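Local coordinates for protein Ara h 8 allergen isoform (Arachis hypogaea, PDB 6V8M) that is a PR-10 peanut allergen of the Bet v 1 family, associated with plant defence, that binds 8-anilino-1-naphthalene sulfonate at several sites, some in the cavity under the sheet, at residues Gly2-Glu8 against Val115-Thr121; Pro16-Phe20 against Ile74-Thr80; Tyr79-Ile85 against Lys97-Lys103. Residues are numbered along the deposited sequence.

All three contacts reach one antiparallel sheet of the Bet v 1 fold: contacts 1 and 3 pair its strands, contact 2 packs helix 16-25 on the turn after strand 64-75. Contact 1 joins the first strand (3-12) to the last (110-121), so the chain between its segments contains both others; contact 2 comes first and overlaps the start of contact 3 at Y79 and T80, 13 Å between centres. Contact 3 lies beside contact 1, centres 11 Å apart, through neighbouring strands 95-107 and 110-121: T118 N is 2.7 Å from S99 O. Contacts 1 and 3 wall the chain C 2AN; contact 2, 22 Å from contact 1, fixes a helix at the sheet's end.

Contact 1: residues Gly2-Glu8 against Val115-Thr121; sequences GVHTFEE and VSVTFHT. With 2AN (8-anilino-1-naphthalene sulfonate), chain C.
Strands 3-8 and 115-121 run antiparallel at 165°, their axes 4.5 Å apart, in an unbroken register from V3 opposite H120 to E8 opposite V115. H4/F119, F6/V117 and E8/V115 are the hydrogen-bonded pairs: H4 N to F119 O and F119 N to H4 O measure 2.8 Å, F6 N to V117 O 2.9 Å, V117 N to F6 O 2.8 Å, E8 N to V115 O 3.0 Å and V115 N to E8 O 2.9 Å. Beyond them G2 O accepts from T121 N at 2.9 Å, and G2 N donates to T121 O at 3.0 Å; a CB on G2 would collide with T121 OG1.

V3, T5, E7, S116, T118 and H120 share one face; short polar T5, S116 and T118 tolerate solvent there, and E7 and H120 suit it too. T5 and T118, both m, join their OG1 atoms by a 3.0 Å hydrogen bond. V3 (t) sets CG1 3.5 Å from T118 CG2 and over one face of the H120 ring (m).

On the other face, H4 (m) hydrogen-bonds through NE2 to T121 OG1 (p) at 3.2 Å. F6 and F119, both m, hold their ring planes at 89°, with F6 CE2 3.7 Å from F119 CD1. V115 (m) and V117 (t) offer methyls to 2AN of chain C: V115 CG2 is 3.5 Å from its N, V117 CG2 3.7 Å from its C11. E8 (m) carries its carboxylate away to a salt bridge with K136. This first-to-last strand pairing, its largely apolar inner face placing V115, V117 and E8 in the 2AN pocket, belongs to the Bet v 1 fold.

Contact 2: residues Pro16-Phe20 against Ile74-Thr80; sequences PAKLF and IDEATYT
F20 lays one ring face against the backbone of Y79: Y79 CA stands 3.9 Å from the ring centroid, 29° off the normal, a CH-pi contact. The t rotamer of F20 extends the ring from the helix, bringing CE1 to 3.4 Å from Y79 C and 3.5 Å from T80 N, CE2 to 3.7 Å from E76 CG, and CZ to 4.3 Å from I74 CG1 at the ring edge.

The Y79 ring in turn covers the start of the helix. With chi1 in m, it reaches the first helical turn, and P16 CB sits 3.7 Å from the Y79 centroid, only 11° off the normal. A17 CB lies 4.2 Å from Y79 CE1, and F20 CB 3.9 Å from Y79 CD1. Proline, having no N-H to leave unsatisfied, suits the opening turn, where F20 N bonds to P16 O at 2.7 Å.

Opposite, the end of strand 64-75 leads into a type I turn, E76 to Y79. Y79 takes left-handed angles (58/40), and with T80 it faces D75 in a G1 beta bulge; D75 N to T80 O and T80 N to D75 O are both 3.0 Å. D75 OD2 accepts from T78 N (3.1 Å) and T78 OG1 (2.8 Å), making an Asx motif.

No hydrogen bond crosses between the segments, so helix 16-25 is held on this tight turn by dispersion and CH-pi contacts, and the fit depends on shape rather than on polar pairing.

Contact 3: residues Tyr79-Ile85 against Lys97-Lys103; sequences YTYDYTI and KVSFKTK. With 2AN (8-anilino-1-naphthalene sulfonate), chain E; 2AN (8-anilino-1-naphthalene sulfonate), chain C.
Antiparallel at 167° with axes 4.6 Å apart, strands 80-85 and 97-103 place non-hydrogen-bonded pairs (T80/K103, D82/K101, T84/S99) between hydrogen-bonded ones. Two of the latter are regular: Y83 N to F100 O is 2.9 Å and F100 N to Y83 O 2.7 Å, I85 N to V98 O 2.8 Å and V98 N to I85 O 2.9 Å. At the third, Y81 N gives T102 O a 2.9 Å bond, but T102 N divides between Y81 O (weak, 3.0 Å) and D82 OD1 (3.2 Å). T102 OG1 (p) donates to Y81 O at 2.7 Å, so threonine and aspartate supply groups where the backbone bond is weak. Water 1 donates to T102 OG1 and Y79 O, both at 2.9 Å.

These strands form a beta hairpin in the Bet v 1 sheet, with Y83, I85 and F100 in its ligand pockets. The Y83 (p) and F100 (m) rings lie at 6° yet barely overlap; I85 CD1 is 3.6 Å from C6 of 2AN chain E.

On the other face S99 OG donates to T84 OG1 (2.9 Å), which also hydrogen-bonds D72; water 2 donates to D82 OD1 (2.7 Å) and weakly to T102 O (3.2 Å).

Contact 1: residues Gly2-Glu8 against Val115-Thr121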
loop_
_atom_site.group_PDB
_atom_site.type_symbol
_atom_site.label_atom_id
_atom_site.label_comp_id
_atom_site.label_asym_id
_atom_site.label_seq_id
_atom_site.Cartn_x
_atom_site.Cartn_y
_atom_site.Cartn_z
ATOM N N GLY A 2 -16.595 9.022 9.931
ATOM C CA GLY A 2 -15.949 10.154 9.241
ATOM C C GLY A 2 -15.219 9.669 8.010
ATOM O O GLY A 2 -14.756 8.531 7.991
ATOM N N VAL A 3 -15.111 10.513 6.997
ATOM C CA VAL A 3 -14.379 10.192 5.737
ATOM C C VAL A 3 -13.292 11.249 5.580
ATOM O O VAL A 3 -13.650 12.432 5.554
ATOM C CB VAL A 3 -15.348 10.133 4.543
ATOM C CG1 VAL A 3 -14.637 9.786 3.257
ATOM C CG2 VAL A 3 -16.453 9.114 4.816
ATOM N N HIS A 4 -12.046 10.827 5.412
ATOM C CA HIS A 4 -10.869 11.737 5.473
ATOM C C HIS A 4 -9.969 11.460 4.267
ATOM O O HIS A 4 -9.351 10.402 4.244
ATOM C CB HIS A 4 -10.118 11.591 6.800
ATOM C CG HIS A 4 -10.998 11.512 8.004
ATOM N ND1 HIS A 4 -11.379 12.624 8.722
ATOM C CD2 HIS A 4 -11.604 10.463 8.585
ATOM C CE1 HIS A 4 -12.165 12.242 9.711
ATOM N NE2 HIS A 4 -12.328 10.938 9.639
ATOM N N THR A 5 -10.000 12.336 3.268
ATOM C CA THR A 5 -9.343 12.095 1.961
ATOM C C THR A 5 -8.129 13.000 1.811
ATOM O O THR A 5 -8.244 14.221 2.010
ATOM C CB THR A 5 -10.311 12.258 0.784
ATOM O OG1 THR A 5 -11.368 11.323 1.017
ATOM C CG2 THR A 5 -9.657 11.972 -0.548
ATOM N N PHE A 6 -7.009 12.397 1.423
ATOM C CA PHE A 6 -5.702 13.065 1.272
ATOM C C PHE A 6 -5.186 12.745 -0.117
ATOM O O PHE A 6 -5.230 11.585 -0.522
ATOM C CB PHE A 6 -4.691 12.625 2.338
ATOM C CG PHE A 6 -5.150 12.891 3.739
ATOM C CD1 PHE A 6 -4.917 14.112 4.345
ATOM C CD2 PHE A 6 -5.848 11.916 4.440
ATOM C CE1 PHE A 6 -5.363 14.342 5.633
ATOM C CE2 PHE A 6 -6.314 12.165 5.717
ATOM C CZ PHE A 6 -6.064 13.378 6.308
ATOM N N GLU A 7 -4.765 13.769 -0.854
ATOM C CA GLU A 7 -4.198 13.576 -2.218
ATOM C C GLU A 7 -2.771 14.120 -2.213
ATOM O O GLU A 7 -2.570 15.281 -1.770
ATOM C CB GLU A 7 -5.067 14.253 -3.281
ATOM C CG GLU A 7 -6.407 13.565 -3.471
ATOM C CD GLU A 7 -7.315 14.155 -4.532
ATOM O OE1 GLU A 7 -6.817 14.446 -5.633
ATOM O OE2 GLU A 7 -8.519 14.328 -4.245
ATOM N N GLU A 8 -1.813 13.351 -2.720
ATOM C CA GLU A 8 -0.404 13.797 -2.732
ATOM C C GLU A 8 0.293 13.320 -3.991
ATOM O O GLU A 8 -0.098 12.286 -4.549
ATOM C CB GLU A 8 0.361 13.289 -1.519
ATOM C CG GLU A 8 -0.225 13.805 -0.235
ATOM C CD GLU A 8 0.724 13.740 0.937
ATOM O OE1 GLU A 8 0.265 13.357 2.022
ATOM O OE2 GLU A 8 1.906 14.082 0.749
ATOM N N VAL A 115 -1.175 9.817 -5.500
ATOM C CA VAL A 115 -1.984 9.013 -4.558
ATOM C C VAL A 115 -3.192 9.795 -4.079
ATOM O O VAL A 115 -3.165 11.029 -3.999
ATOM C CB VAL A 115 -1.166 8.474 -3.373
ATOM C CG1 VAL A 115 0.075 7.731 -3.832
ATOM C CG2 VAL A 115 -0.823 9.561 -2.376
ATOM N N SER A 116 -4.226 9.040 -3.792
ATOM C CA SER A 116 -5.430 9.454 -3.051
ATOM C C SER A 116 -5.635 8.427 -1.943
ATOM O O SER A 116 -5.778 7.226 -2.276
ATOM C CB SER A 116 -6.622 9.486 -3.965
ATOM O OG SER A 116 -7.748 10.029 -3.299
ATOM N N VAL A 117 -5.782 8.890 -0.712
ATOM C CA VAL A 117 -5.931 7.954 0.435
ATOM C C VAL A 117 -7.174 8.391 1.184
ATOM O O VAL A 117 -7.200 9.544 1.621
ATOM C CB VAL A 117 -4.709 7.966 1.349
ATOM C CG1 VAL A 117 -4.842 6.917 2.438
ATOM C CG2 VAL A 117 -3.432 7.747 0.561
ATOM N N THR A 118 -8.142 7.490 1.312
ATOM C CA THR A 118 -9.396 7.815 2.028
ATOM C C THR A 118 -9.451 6.973 3.291
ATOM O O THR A 118 -9.617 5.746 3.163
ATOM C CB THR A 118 -10.652 7.690 1.172
ATOM O OG1 THR A 118 -10.505 8.569 0.053
ATOM C CG2 THR A 118 -11.889 8.126 1.930
ATOM N N PHE A 119 -9.393 7.619 4.451
ATOM C CA PHE A 119 -9.612 6.980 5.771
ATOM C C PHE A 119 -11.105 7.063 6.098
ATOM O O PHE A 119 -11.727 8.106 5.932
ATOM C CB PHE A 119 -8.823 7.680 6.877
ATOM C CG PHE A 119 -7.321 7.640 6.755
ATOM C CD1 PHE A 119 -6.651 8.466 5.852
ATOM C CD2 PHE A 119 -6.569 6.837 7.594
ATOM C CE1 PHE A 119 -5.268 8.464 5.770
ATOM C CE2 PHE A 119 -5.185 6.863 7.526
ATOM C CZ PHE A 119 -4.540 7.652 6.601
ATOM N N HIS A 120 -11.671 5.939 6.511
ATOM C CA HIS A 120 -13.050 5.822 7.027
ATOM C C HIS A 120 -12.950 5.468 8.510
ATOM O O HIS A 120 -12.415 4.394 8.828
ATOM C CB HIS A 120 -13.810 4.745 6.257
ATOM C CG HIS A 120 -13.990 5.039 4.806
ATOM N ND1 HIS A 120 -15.185 5.454 4.300
ATOM C CD2 HIS A 120 -13.128 5.001 3.761
ATOM C CE1 HIS A 120 -15.069 5.643 2.995
ATOM N NE2 HIS A 120 -13.820 5.405 2.643
ATOM N N THR A 121 -13.372 6.387 9.372
ATOM C CA THR A 121 -13.314 6.201 10.833
ATOM C C THR A 121 -14.695 5.835 11.361
ATOM O O THR A 121 -15.722 6.298 10.798
ATOM C CB THR A 121 -12.813 7.484 11.502
ATOM O OG1 THR A 121 -13.737 8.485 11.097
ATOM C CG2 THR A 121 -11.382 7.798 11.129
HETATM C C1 2AN C . 1.164 7.227 -0.066
HETATM C C2 2AN C . 0.301 6.167 -0.084
HETATM C C3 2AN C . 0.633 4.958 -0.711
HETATM C C4 2AN C . 1.829 4.841 -1.333
HETATM C C5 2AN C . 2.761 5.906 -1.344
HETATM C C6 2AN C . 3.998 5.735 -2.002
HETATM C C7 2AN C . 4.913 6.712 -2.053
HETATM C C8 2AN C . 4.656 7.941 -1.435
HETATM N N 2AN C . 0.767 8.444 0.561
HETATM S S 2AN C . 3.378 9.771 -0.057
HETATM C C9 2AN C . 3.475 8.168 -0.783
HETATM C C10 2AN C . 2.453 7.149 -0.704
HETATM C C11 2AN C . -0.058 8.640 1.681
HETATM C C12 2AN C . -0.239 7.633 2.620
HETATM C C13 2AN C . -1.069 7.839 3.707
HETATM C C14 2AN C . -1.708 9.043 3.890
HETATM C C15 2AN C . -1.520 10.053 2.972
HETATM C C16 2AN C . -0.706 9.857 1.870
HETATM O O1 2AN C . 3.086 9.626 1.327
HETATM O O2 2AN C . 2.209 10.482 -0.699
HETATM O O3 2AN C . 4.602 10.431 -0.391
#

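Contact 2: residues Pro16-Phe20 against Ile74-Thr80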
loop_
_atom_site.group_PDB
_atom_site.type_symbol
_atom_site.label_atom_id
_atom_site.label_comp_id
_atom_site.label_asym_id
_atom_site.label_seq_id
_atom_site.Cartn_x
_atom_site.Cartn_y
_atom_site.Cartn_z
ATOM N N PRO A 16 8.535 4.206 -14.646
ATOM C CA PRO A 16 7.315 3.613 -14.119
ATOM C C PRO A 16 7.105 2.125 -14.427
ATOM O O PRO A 16 6.624 1.460 -13.528
ATOM C CB PRO A 16 6.200 4.494 -14.710
ATOM C CG PRO A 16 6.817 5.092 -15.957
ATOM C CD PRO A 16 8.255 5.334 -15.561
ATOM N N ALA A 17 7.485 1.609 -15.591
ATOM C CA ALA A 17 7.235 0.177 -15.887
ATOM C C ALA A 17 8.018 -0.648 -14.853
ATOM O O ALA A 17 7.465 -1.589 -14.239
ATOM C CB ALA A 17 7.624 -0.180 -17.293
ATOM N N LYS A 18 9.272 -0.267 -14.621
ATOM C CA LYS A 18 10.160 -0.959 -13.657
ATOM C C LYS A 18 9.616 -0.793 -12.233
ATOM O O LYS A 18 9.579 -1.796 -11.469
ATOM C CB LYS A 18 11.564 -0.382 -13.818
ATOM C CG LYS A 18 12.678 -1.105 -13.090
ATOM C CD LYS A 18 14.042 -0.805 -13.708
ATOM C CE LYS A 18 15.112 -1.805 -13.320
ATOM N NZ LYS A 18 15.980 -2.159 -14.471
ATOM N N LEU A 19 9.233 0.428 -11.862
ATOM C CA LEU A 19 8.739 0.723 -10.493
ATOM C C LEU A 19 7.397 0.015 -10.247
ATOM O O LEU A 19 7.235 -0.566 -9.178
ATOM C CB LEU A 19 8.619 2.237 -10.319
ATOM C CG LEU A 19 8.310 2.715 -8.896
ATOM C CD1 LEU A 19 9.336 2.155 -7.907
ATOM C CD2 LEU A 19 8.291 4.250 -8.883
ATOM N N PHE A 20 6.506 -0.037 -11.234
ATOM C CA PHE A 20 5.196 -0.732 -11.120
ATOM C C PHE A 20 5.406 -2.235 -10.966
ATOM O O PHE A 20 4.716 -2.900 -10.153
ATOM C CB PHE A 20 4.315 -0.410 -12.313
ATOM C CG PHE A 20 2.902 -0.901 -12.173
ATOM C CD1 PHE A 20 1.991 -0.199 -11.401
ATOM C CD2 PHE A 20 2.527 -2.111 -12.715
ATOM C CE1 PHE A 20 0.696 -0.667 -11.245
ATOM C CE2 PHE A 20 1.226 -2.573 -12.562
ATOM C CZ PHE A 20 0.318 -1.847 -11.841
ATOM N N ILE A 74 -6.457 -2.794 -10.851
ATOM C CA ILE A 74 -5.030 -2.990 -11.198
ATOM C C ILE A 74 -4.904 -2.982 -12.719
ATOM O O ILE A 74 -5.704 -3.673 -13.385
ATOM C CB ILE A 74 -4.460 -4.259 -10.541
ATOM C CG1 ILE A 74 -2.977 -4.420 -10.869
ATOM C CG2 ILE A 74 -5.254 -5.514 -10.902
ATOM C CD1 ILE A 74 -2.307 -5.524 -10.072
ATOM N N ASP A 75 -3.983 -2.170 -13.233
ATOM C CA ASP A 75 -3.792 -2.031 -14.694
ATOM C C ASP A 75 -2.330 -1.693 -14.970
ATOM O O ASP A 75 -1.907 -0.570 -14.638
ATOM C CB ASP A 75 -4.765 -1.016 -15.298
ATOM C CG ASP A 75 -4.714 -1.017 -16.820
ATOM O OD1 ASP A 75 -5.191 -1.980 -17.437
ATOM O OD2 ASP A 75 -4.081 -0.124 -17.369
ATOM N N GLU A 76 -1.631 -2.624 -15.615
ATOM C CA GLU A 76 -0.200 -2.469 -15.947
ATOM C C GLU A 76 0.006 -1.289 -16.898
ATOM O O GLU A 76 0.945 -0.555 -16.669
ATOM C CB GLU A 76 0.379 -3.737 -16.568
ATOM C CG GLU A 76 0.880 -4.700 -15.513
ATOM C CD GLU A 76 1.584 -5.939 -16.036
ATOM O OE1 GLU A 76 1.678 -6.919 -15.270
ATOM O OE2 GLU A 76 2.031 -5.923 -17.210
ATOM N N ALA A 77 -0.822 -1.095 -17.918
ATOM C CA ALA A 77 -0.530 -0.099 -18.973
ATOM C C ALA A 77 -0.614 1.310 -18.392
ATOM O O ALA A 77 0.173 2.195 -18.835
ATOM C CB ALA A 77 -1.466 -0.219 -20.128
ATOM N N THR A 78 -1.508 1.519 -17.428
ATOM C CA THR A 78 -1.720 2.850 -16.801
ATOM C C THR A 78 -0.962 2.943 -15.468
ATOM O O THR A 78 -1.063 3.980 -14.820
ATOM C CB THR A 78 -3.212 3.155 -16.620
ATOM O OG1 THR A 78 -3.779 2.182 -15.732
ATOM C CG2 THR A 78 -3.956 3.199 -17.935
ATOM N N TYR A 79 -0.250 1.898 -15.047
ATOM C CA TYR A 79 0.523 1.911 -13.781
ATOM C C TYR A 79 -0.406 2.214 -12.601
ATOM O O TYR A 79 -0.053 2.943 -11.681
ATOM C CB TYR A 79 1.647 2.936 -13.842
ATOM C CG TYR A 79 2.497 2.871 -15.077
ATOM C CD1 TYR A 79 3.188 1.736 -15.431
ATOM C CD2 TYR A 79 2.609 3.973 -15.903
ATOM C CE1 TYR A 79 3.973 1.696 -16.575
ATOM C CE2 TYR A 79 3.403 3.957 -17.036
ATOM C CZ TYR A 79 4.107 2.822 -17.367
ATOM O OH TYR A 79 4.881 2.843 -18.500
ATOM N N THR A 80 -1.598 1.640 -12.644
ATOM C CA THR A 80 -2.698 1.858 -11.685
ATOM C C THR A 80 -2.763 0.706 -10.685
ATOM O O THR A 80 -2.845 -0.438 -11.088
ATOM C CB THR A 80 -4.044 2.036 -12.394
ATOM O OG1 THR A 80 -3.950 3.324 -13.008
ATOM C CG2 THR A 80 -5.211 2.009 -11.428
#

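Contact 3: residues Tyr79-Ile85 against Lys97-Lys103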
loop_
_atom_site.group_PDB
_atom_site.type_symbol
_atom_site.label_atom_id
_atom_site.label_comp_id
_atom_site.label_asym_id
_atom_site.label_seq_id
_atom_site.Cartn_x
_atom_site.Cartn_y
_atom_site.Cartn_z
ATOM N N TYR A 79 -0.250 1.898 -15.047
ATOM C CA TYR A 79 0.523 1.911 -13.781
ATOM C C TYR A 79 -0.406 2.214 -12.601
ATOM O O TYR A 79 -0.053 2.943 -11.681
ATOM C CB TYR A 79 1.647 2.936 -13.842
ATOM C CG TYR A 79 2.497 2.871 -15.077
ATOM C CD1 TYR A 79 3.188 1.736 -15.431
ATOM C CD2 TYR A 79 2.609 3.973 -15.903
ATOM C CE1 TYR A 79 3.973 1.696 -16.575
ATOM C CE2 TYR A 79 3.403 3.957 -17.036
ATOM C CZ TYR A 79 4.107 2.822 -17.367
ATOM O OH TYR A 79 4.881 2.843 -18.500
ATOM N N THR A 80 -1.598 1.640 -12.644
ATOM C CA THR A 80 -2.698 1.858 -11.685
ATOM C C THR A 80 -2.763 0.706 -10.685
ATOM O O THR A 80 -2.845 -0.438 -11.088
ATOM C CB THR A 80 -4.044 2.036 -12.394
ATOM O OG1 THR A 80 -3.950 3.324 -13.008
ATOM C CG2 THR A 80 -5.211 2.009 -11.428
ATOM N N TYR A 81 -2.843 1.054 -9.404
ATOM C CA TYR A 81 -3.080 0.065 -8.327
ATOM C C TYR A 81 -3.894 0.736 -7.229
ATOM O O TYR A 81 -3.377 1.614 -6.554
ATOM C CB TYR A 81 -1.772 -0.531 -7.813
ATOM C CG TYR A 81 -1.997 -1.651 -6.823
ATOM C CD1 TYR A 81 -2.767 -2.745 -7.153
ATOM C CD2 TYR A 81 -1.376 -1.657 -5.589
ATOM C CE1 TYR A 81 -2.998 -3.780 -6.254
ATOM C CE2 TYR A 81 -1.626 -2.671 -4.662
ATOM C CZ TYR A 81 -2.441 -3.740 -4.991
ATOM O OH TYR A 81 -2.651 -4.756 -4.087
ATOM N N ASP A 82 -5.130 0.274 -7.077
ATOM C CA ASP A 82 -6.085 0.780 -6.071
ATOM C C ASP A 82 -6.420 -0.397 -5.171
ATOM O O ASP A 82 -6.739 -1.462 -5.712
ATOM C CB ASP A 82 -7.335 1.377 -6.725
ATOM C CG ASP A 82 -7.074 2.519 -7.705
ATOM O OD1 ASP A 82 -5.930 3.068 -7.737
ATOM O OD2 ASP A 82 -8.027 2.817 -8.500
ATOM N N TYR A 83 -6.358 -0.199 -3.863
ATOM C CA TYR A 83 -6.528 -1.287 -2.871
ATOM C C TYR A 83 -7.093 -0.694 -1.601
ATOM O O TYR A 83 -6.886 0.517 -1.294
ATOM C CB TYR A 83 -5.212 -2.023 -2.616
ATOM C CG TYR A 83 -4.102 -1.115 -2.150
ATOM C CD1 TYR A 83 -3.341 -0.403 -3.053
ATOM C CD2 TYR A 83 -3.740 -1.067 -0.822
ATOM C CE1 TYR A 83 -2.300 0.417 -2.630
ATOM C CE2 TYR A 83 -2.696 -0.263 -0.387
ATOM C CZ TYR A 83 -1.975 0.493 -1.292
ATOM O OH TYR A 83 -0.922 1.295 -0.909
ATOM N N THR A 84 -7.711 -1.561 -0.821
ATOM C CA THR A 84 -8.339 -1.174 0.450
ATOM C C THR A 84 -7.753 -2.044 1.549
ATOM O O THR A 84 -7.713 -3.278 1.351
ATOM C CB THR A 84 -9.856 -1.246 0.393
ATOM O OG1 THR A 84 -10.342 -0.304 -0.549
ATOM C CG2 THR A 84 -10.471 -0.919 1.722
ATOM N N ILE A 85 -7.317 -1.419 2.627
ATOM C CA ILE A 85 -6.896 -2.170 3.854
ATOM C C ILE A 85 -8.067 -2.119 4.830
ATOM O O ILE A 85 -8.583 -1.040 5.110
ATOM C CB ILE A 85 -5.591 -1.584 4.429
ATOM C CG1 ILE A 85 -4.495 -1.551 3.362
ATOM C CG2 ILE A 85 -5.177 -2.351 5.676
ATOM C CD1 ILE A 85 -3.201 -0.977 3.846
ATOM N N LYS A 97 -11.856 1.230 7.422
ATOM C CA LYS A 97 -10.995 0.860 6.280
ATOM C C LYS A 97 -10.172 2.078 5.857
ATOM O O LYS A 97 -10.556 3.222 6.174
ATOM C CB LYS A 97 -11.827 0.330 5.103
ATOM C CG LYS A 97 -12.780 1.335 4.469
ATOM C CD LYS A 97 -13.643 0.763 3.348
ATOM C CE LYS A 97 -14.545 1.816 2.739
ATOM N NZ LYS A 97 -15.289 1.336 1.544
ATOM N N VAL A 98 -9.125 1.822 5.084
ATOM C CA VAL A 98 -8.378 2.862 4.323
ATOM C C VAL A 98 -8.295 2.428 2.859
ATOM O O VAL A 98 -7.818 1.323 2.590
ATOM C CB VAL A 98 -6.985 3.133 4.911
ATOM C CG1 VAL A 98 -6.352 4.318 4.216
ATOM C CG2 VAL A 98 -7.026 3.367 6.406
ATOM N N SER A 99 -8.784 3.265 1.946
ATOM C CA SER A 99 -8.779 3.029 0.484
ATOM C C SER A 99 -7.683 3.876 -0.141
ATOM O O SER A 99 -7.639 5.095 0.090
ATOM C CB SER A 99 -10.129 3.291 -0.133
ATOM O OG SER A 99 -11.039 2.320 0.390
ATOM N N PHE A 100 -6.823 3.207 -0.891
ATOM C CA PHE A 100 -5.703 3.824 -1.609
ATOM C C PHE A 100 -5.972 3.753 -3.100
ATOM O O PHE A 100 -6.355 2.701 -3.596
ATOM C CB PHE A 100 -4.417 3.060 -1.345
ATOM C CG PHE A 100 -3.959 3.058 0.082
ATOM C CD1 PHE A 100 -4.564 2.231 1.021
ATOM C CD2 PHE A 100 -2.923 3.870 0.475
ATOM C CE1 PHE A 100 -4.140 2.232 2.337
ATOM C CE2 PHE A 100 -2.499 3.858 1.791
ATOM C CZ PHE A 100 -3.099 3.040 2.713
ATOM N N LYS A 101 -5.729 4.857 -3.782
ATOM C CA LYS A 101 -5.641 4.911 -5.264
ATOM C C LYS A 101 -4.237 5.399 -5.609
ATOM O O LYS A 101 -3.806 6.450 -5.068
ATOM C CB LYS A 101 -6.731 5.811 -5.847
ATOM C CG LYS A 101 -8.149 5.411 -5.465
ATOM C CD LYS A 101 -9.239 6.311 -5.986
ATOM C CE LYS A 101 -9.239 6.392 -7.493
ATOM N NZ LYS A 101 -10.304 7.296 -8.001
ATOM N N THR A 102 -3.503 4.614 -6.385
ATOM C CA THR A 102 -2.109 4.951 -6.747
ATOM C C THR A 102 -1.972 4.844 -8.266
ATOM O O THR A 102 -2.548 3.930 -8.911
ATOM C CB THR A 102 -1.046 4.113 -6.025
ATOM O OG1 THR A 102 -0.901 2.796 -6.580
ATOM C CG2 THR A 102 -1.312 4.007 -4.537
ATOM N N LYS A 103 -1.249 5.795 -8.817
ATOM C CA LYS A 103 -0.889 5.825 -10.244
ATOM C C LYS A 103 0.512 6.411 -10.446
ATOM O O LYS A 103 0.837 7.470 -9.883
ATOM C CB LYS A 103 -1.943 6.644 -10.993
ATOM C CG LYS A 103 -1.789 6.573 -12.503
ATOM C CD LYS A 103 -2.869 7.226 -13.320
ATOM C CE LYS A 103 -2.801 6.870 -14.804
ATOM N NZ LYS A 103 -1.431 6.879 -15.391
HETATM C C1 2AN E . -0.792 -2.152 7.783
HETATM C C2 2AN E . -1.475 -1.587 8.824
HETATM C C3 2AN E . -1.906 -0.260 8.778
HETATM C C4 2AN E . -1.546 0.518 7.731
HETATM C C5 2AN E . -0.838 -0.010 6.629
HETATM C C6 2AN E . -0.519 0.823 5.534
HETATM C C7 2AN E . 0.156 0.361 4.480
HETATM C C8 2AN E . 0.517 -0.989 4.403
HETATM N N 2AN E . -0.285 -3.456 7.890
HETATM S S 2AN E . 0.621 -3.532 5.092
HETATM C C9 2AN E . 0.282 -1.833 5.450
HETATM C C10 2AN E . -0.433 -1.379 6.618
HETATM C C11 2AN E . -0.177 -4.257 9.047
HETATM C C12 2AN E . -0.201 -5.632 8.843
HETATM C C13 2AN E . -0.162 -6.494 9.926
HETATM C C14 2AN E . -0.081 -6.002 11.208
HETATM C C15 2AN E . -0.049 -4.642 11.420
HETATM C C16 2AN E . -0.098 -3.766 10.348
HETATM O O1 2AN E . -0.563 -4.252 5.457
HETATM O O2 2AN E . 1.002 -3.635 3.714
HETATM O O3 2AN E . 1.770 -4.027 5.989
HETATM C C1 2AN C . 1.164 7.227 -0.066
HETATM C C2 2AN C . 0.301 6.167 -0.084
HETATM C C3 2AN C . 0.633 4.958 -0.711
HETATM C C4 2AN C . 1.829 4.841 -1.333
HETATM C C5 2AN C . 2.761 5.906 -1.344
HETATM C C6 2AN C . 3.998 5.735 -2.002
HETATM C C7 2AN C . 4.913 6.712 -2.053
HETATM C C8 2AN C . 4.656 7.941 -1.435
HETATM N N 2AN C . 0.767 8.444 0.561
HETATM S S 2AN C . 3.378 9.771 -0.057
HETATM C C9 2AN C . 3.475 8.168 -0.783
HETATM C C10 2AN C . 2.453 7.149 -0.704
HETATM C C11 2AN C . -0.058 8.640 1.681
HETATM C C12 2AN C . -0.239 7.633 2.620
HETATM C C13 2AN C . -1.069 7.839 3.707
HETATM C C14 2AN C . -1.708 9.043 3.890
HETATM C C15 2AN C . -1.520 10.053 2.972
HETATM C C16 2AN C . -0.706 9.857 1.870
HETATM O O1 2AN C . 3.086 9.626 1.327
HETATM O O2 2AN C . 2.209 10.482 -0.699
HETATM O O3 2AN C . 4.602 10.431 -0.391
HETATM O O HOH W 1 0.772 2.299 -8.944
HETATM O O HOH W 2 -5.459 5.204 -9.401
#